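Local coordinates for protein tyrosinase (Burkholderia thailandensis, PDB 5ZRD) that uses a pair of copper ions to oxidise monophenols to catechols, as a tyrosinase (monophenol monooxygenase), and works efficiently at acidic pH, at residues P115-T120 and H127-I132. Numbering follows the deposited sequence.
Sequences PFWDET and HGIPSI
With CG of Trp117 anti to the backbone N (chi1 169°), the indole is carried across to Ile129 and Pro130, while Ile129 swings CG1 to the side of its own backbone N (chi1 -48°) and lays that branch against the benzo end of the ring. The pair illustrates how the helical central domain of a dicopper tyrosinase is filled: residues 115-120 lead into the short helix 122-127 and residues 127-132 lead out of it, and one large aromatic side chain joins the two ends of this excursion without any hydrogen bond between them. The indole divides its contacts along its length. Its six-membered ring meets Ile129, Trp117 CH2 standing 3.7 Å from Ile129 CG1, and its pyrrole part meets Pro130, whose CD comes within 3.6 Å of Trp117 CD1. Both partners cross the indole at about a right angle. Ile129 CB stands 4.2 Å above one face of the indole, offset toward the rim, whereas Glu119 CG sits over the centre of the opposite face.

The buried indole N-H is satisfied locally by a hydrogen bond from NE1 to Thr124 OG1 on the intervening helix. Val216 of helix 205-221 touches both Trp117 and Ile129. Glu119, on the face opposite Ile129, has its carboxylate hydrogen-bonded to His319 and Asn322 of helix 315-334, which also carries the copper ligand His320, and to Tyr241 of helix 237-244; the Trp117 side chain itself remains about 11 Å from a bound copper ion. At the indole nitrogen, Trp117 NE1 lies 3.5 Å from Pro130 CD, which approaches obliquely.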
ATOM      1  N   PRO A 115      23.618 -32.179  24.263  1.00 35.82           N
ATOM      2  CA  PRO A 115      23.866 -33.432  23.577  1.00 34.42           C
ATOM      3  C   PRO A 115      23.009 -33.536  22.314  1.00 35.64           C
ATOM      4  O   PRO A 115      22.191 -32.637  22.062  1.00 34.35           O
ATOM      5  CB  PRO A 115      23.428 -34.528  24.558  1.00 34.91           C
ATOM      6  CG  PRO A 115      22.359 -33.864  25.377  1.00 35.24           C
ATOM      7  CD  PRO A 115      22.668 -32.377  25.369  1.00 35.27           C
ATOM      8  N   PHE A 116      23.205 -34.632  21.582  1.00 31.61           N
ATOM      9  CA  PHE A 116      22.509 -34.870  20.322  1.00 33.07           C
ATOM     10  C   PHE A 116      21.661 -36.140  20.452  1.00 33.10           C
ATOM     11  O   PHE A 116      22.068 -37.142  21.036  1.00 32.84           O
ATOM     12  CB  PHE A 116      23.466 -34.959  19.125  1.00 33.41           C
ATOM     13  CG  PHE A 116      24.560 -35.995  19.210  1.00 32.77           C
ATOM     14  CD1 PHE A 116      25.797 -35.676  19.759  1.00 35.12           C
ATOM     15  CD2 PHE A 116      24.379 -37.270  18.701  1.00 35.79           C
ATOM     16  CE1 PHE A 116      26.817 -36.617  19.834  1.00 34.21           C
ATOM     17  CE2 PHE A 116      25.402 -38.210  18.766  1.00 37.16           C
ATOM     18  CZ  PHE A 116      26.618 -37.886  19.344  1.00 35.35           C
ATOM     19  N   TRP A 117      20.459 -36.081  19.914  1.00 33.17           N
ATOM     20  CA  TRP A 117      19.703 -37.303  19.669  1.00 31.89           C
ATOM     21  C   TRP A 117      20.278 -37.962  18.432  1.00 31.37           C
ATOM     22  O   TRP A 117      20.072 -37.482  17.328  1.00 33.17           O
ATOM     23  CB  TRP A 117      18.206 -37.035  19.486  1.00 31.33           C
ATOM     24  CG  TRP A 117      17.445 -38.217  18.973  1.00 29.35           C
ATOM     25  CD1 TRP A 117      17.738 -39.542  19.125  1.00 30.07           C
ATOM     26  CD2 TRP A 117      16.215 -38.165  18.254  1.00 26.62           C
ATOM     27  NE1 TRP A 117      16.790 -40.315  18.512  1.00 31.73           N
ATOM     28  CE2 TRP A 117      15.818 -39.500  18.012  1.00 30.80           C
ATOM     29  CE3 TRP A 117      15.399 -37.127  17.822  1.00 24.03           C
ATOM     30  CZ2 TRP A 117      14.668 -39.815  17.290  1.00 29.62           C
ATOM     31  CZ3 TRP A 117      14.266 -37.441  17.112  1.00 27.14           C
ATOM     32  CH2 TRP A 117      13.897 -38.766  16.861  1.00 27.37           C
ATOM     33  N   ASP A 118      21.007 -39.039  18.656  1.00 35.89           N
ATOM     34  CA  ASP A 118      21.562 -39.819  17.579  1.00 38.00           C
ATOM     35  C   ASP A 118      20.462 -40.616  16.866  1.00 37.29           C
ATOM     36  O   ASP A 118      20.168 -41.750  17.240  1.00 34.75           O
ATOM     37  CB  ASP A 118      22.682 -40.749  18.074  1.00 33.89           C
ATOM     38  CG  ASP A 118      23.512 -41.314  16.915  1.00 34.88           C
ATOM     39  OD1 ASP A 118      23.051 -41.294  15.733  1.00 37.21           O
ATOM     40  OD2 ASP A 118      24.616 -41.791  17.196  1.00 36.97           O
ATOM     41  N   GLU A 119      19.949 -40.016  15.790  1.00 38.58           N
ATOM     42  CA  GLU A 119      18.698 -40.442  15.114  1.00 37.10           C
ATOM     43  C   GLU A 119      18.891 -41.739  14.320  1.00 33.27           C
ATOM     44  O   GLU A 119      17.892 -42.406  13.974  1.00 31.77           O
ATOM     45  CB  GLU A 119      18.222 -39.347  14.149  1.00 36.77           C
ATOM     46  CG  GLU A 119      17.722 -38.099  14.848  1.00 35.91           C
ATOM     47  CD  GLU A 119      17.790 -36.798  14.062  1.00 36.33           C
ATOM     48  OE1 GLU A 119      17.089 -35.869  14.464  1.00 35.87           O
ATOM     49  OE2 GLU A 119      18.542 -36.703  13.050  1.00 38.22           O
ATOM     50  N   THR A 120      20.135 -42.033  13.966  1.00 29.51           N
ATOM     51  CA  THR A 120      20.476 -43.157  13.101  1.00 30.08           C
ATOM     52  C   THR A 120      21.338 -44.197  13.832  1.00 31.12           C
ATOM     53  O   THR A 120      21.896 -45.067  13.205  1.00 32.70           O
ATOM     54  CB  THR A 120      21.202 -42.667  11.844  1.00 27.41           C
ATOM     55  OG1 THR A 120      22.299 -41.840  12.228  1.00 31.37           O
ATOM     56  CG2 THR A 120      20.299 -41.871  10.926  1.00 27.98           C
ATOM     57  N   HIS A 127      14.065 -48.805  18.628  1.00 39.02           N
ATOM     58  CA  HIS A 127      13.155 -48.397  19.711  1.00 42.62           C
ATOM     59  C   HIS A 127      12.615 -46.956  19.591  1.00 42.48           C
ATOM     60  O   HIS A 127      11.804 -46.553  20.418  1.00 39.97           O
ATOM     61  CB  HIS A 127      13.893 -48.573  21.033  1.00 46.24           C
ATOM     62  CG  HIS A 127      14.203 -50.003  21.258  1.00 49.90           C
ATOM     63  ND1 HIS A 127      15.495 -50.470  21.375  1.00 51.15           N
ATOM     64  CD2 HIS A 127      13.389 -51.076  21.272  1.00 51.72           C
ATOM     65  CE1 HIS A 127      15.471 -51.775  21.509  1.00 53.66           C
ATOM     66  NE2 HIS A 127      14.184 -52.172  21.442  1.00 54.84           N
ATOM     67  N   GLY A 128      13.061 -46.157  18.627  1.00 39.62           N
ATOM     68  CA  GLY A 128      12.547 -44.798  18.496  1.00 41.87           C
ATOM     69  C   GLY A 128      13.231 -43.827  19.444  1.00 38.87           C
ATOM     70  O   GLY A 128      14.421 -43.922  19.687  1.00 40.22           O
ATOM     71  N   ILE A 129      12.484 -42.898  20.001  1.00 36.33           N
ATOM     72  CA  ILE A 129      13.126 -41.781  20.680  1.00 36.50           C
ATOM     73  C   ILE A 129      13.561 -42.229  22.080  1.00 37.22           C
ATOM     74  O   ILE A 129      12.809 -42.855  22.794  1.00 41.16           O
ATOM     75  CB  ILE A 129      12.197 -40.557  20.738  1.00 34.50           C
ATOM     76  CG1 ILE A 129      11.566 -40.245  19.380  1.00 34.15           C
ATOM     77  CG2 ILE A 129      12.934 -39.357  21.325  1.00 34.32           C
ATOM     78  CD1 ILE A 129      10.652 -39.058  19.425  1.00 36.50           C
ATOM     79  N   PRO A 130      14.774 -41.866  22.483  1.00 38.68           N
ATOM     80  CA  PRO A 130      15.196 -42.152  23.867  1.00 41.55           C
ATOM     81  C   PRO A 130      14.157 -41.647  24.876  1.00 38.50           C
ATOM     82  O   PRO A 130      13.686 -40.522  24.708  1.00 40.46           O
ATOM     83  CB  PRO A 130      16.527 -41.385  24.012  1.00 39.74           C
ATOM     84  CG  PRO A 130      17.115 -41.455  22.627  1.00 40.54           C
ATOM     85  CD  PRO A 130      15.905 -41.331  21.709  1.00 39.40           C
ATOM     86  N   SER A 131      13.841 -42.436  25.909  1.00 40.83           N
ATOM     87  CA  SER A 131      12.723 -42.078  26.834  1.00 42.26           C
ATOM     88  C   SER A 131      13.050 -40.814  27.650  1.00 37.40           C
ATOM     89  O   SER A 131      12.134 -40.159  28.127  1.00 38.48           O
ATOM     90  CB  SER A 131      12.363 -43.212  27.739  1.00 42.98           C
ATOM     91  OG  SER A 131      13.488 -43.564  28.534  1.00 47.52           O
ATOM     92  N   ILE A 132      14.311 -40.410  27.784  1.00 34.05           N
ATOM     93  CA  ILE A 132      14.579 -39.160  28.543  1.00 34.23           C
ATOM     94  C   ILE A 132      13.897 -37.988  27.835  1.00 32.20           C
ATOM     95  O   ILE A 132      13.547 -37.039  28.500  1.00 35.22           O
ATOM     96  CB  ILE A 132      16.085 -38.887  28.768  1.00 38.20           C
ATOM     97  CG1 ILE A 132      16.340 -37.625  29.598  1.00 42.71           C
ATOM     98  CG2 ILE A 132      16.829 -38.802  27.446  1.00 40.76           C
ATOM     99  CD1 ILE A 132      15.678 -37.624  30.944  1.00 43.59           C
TER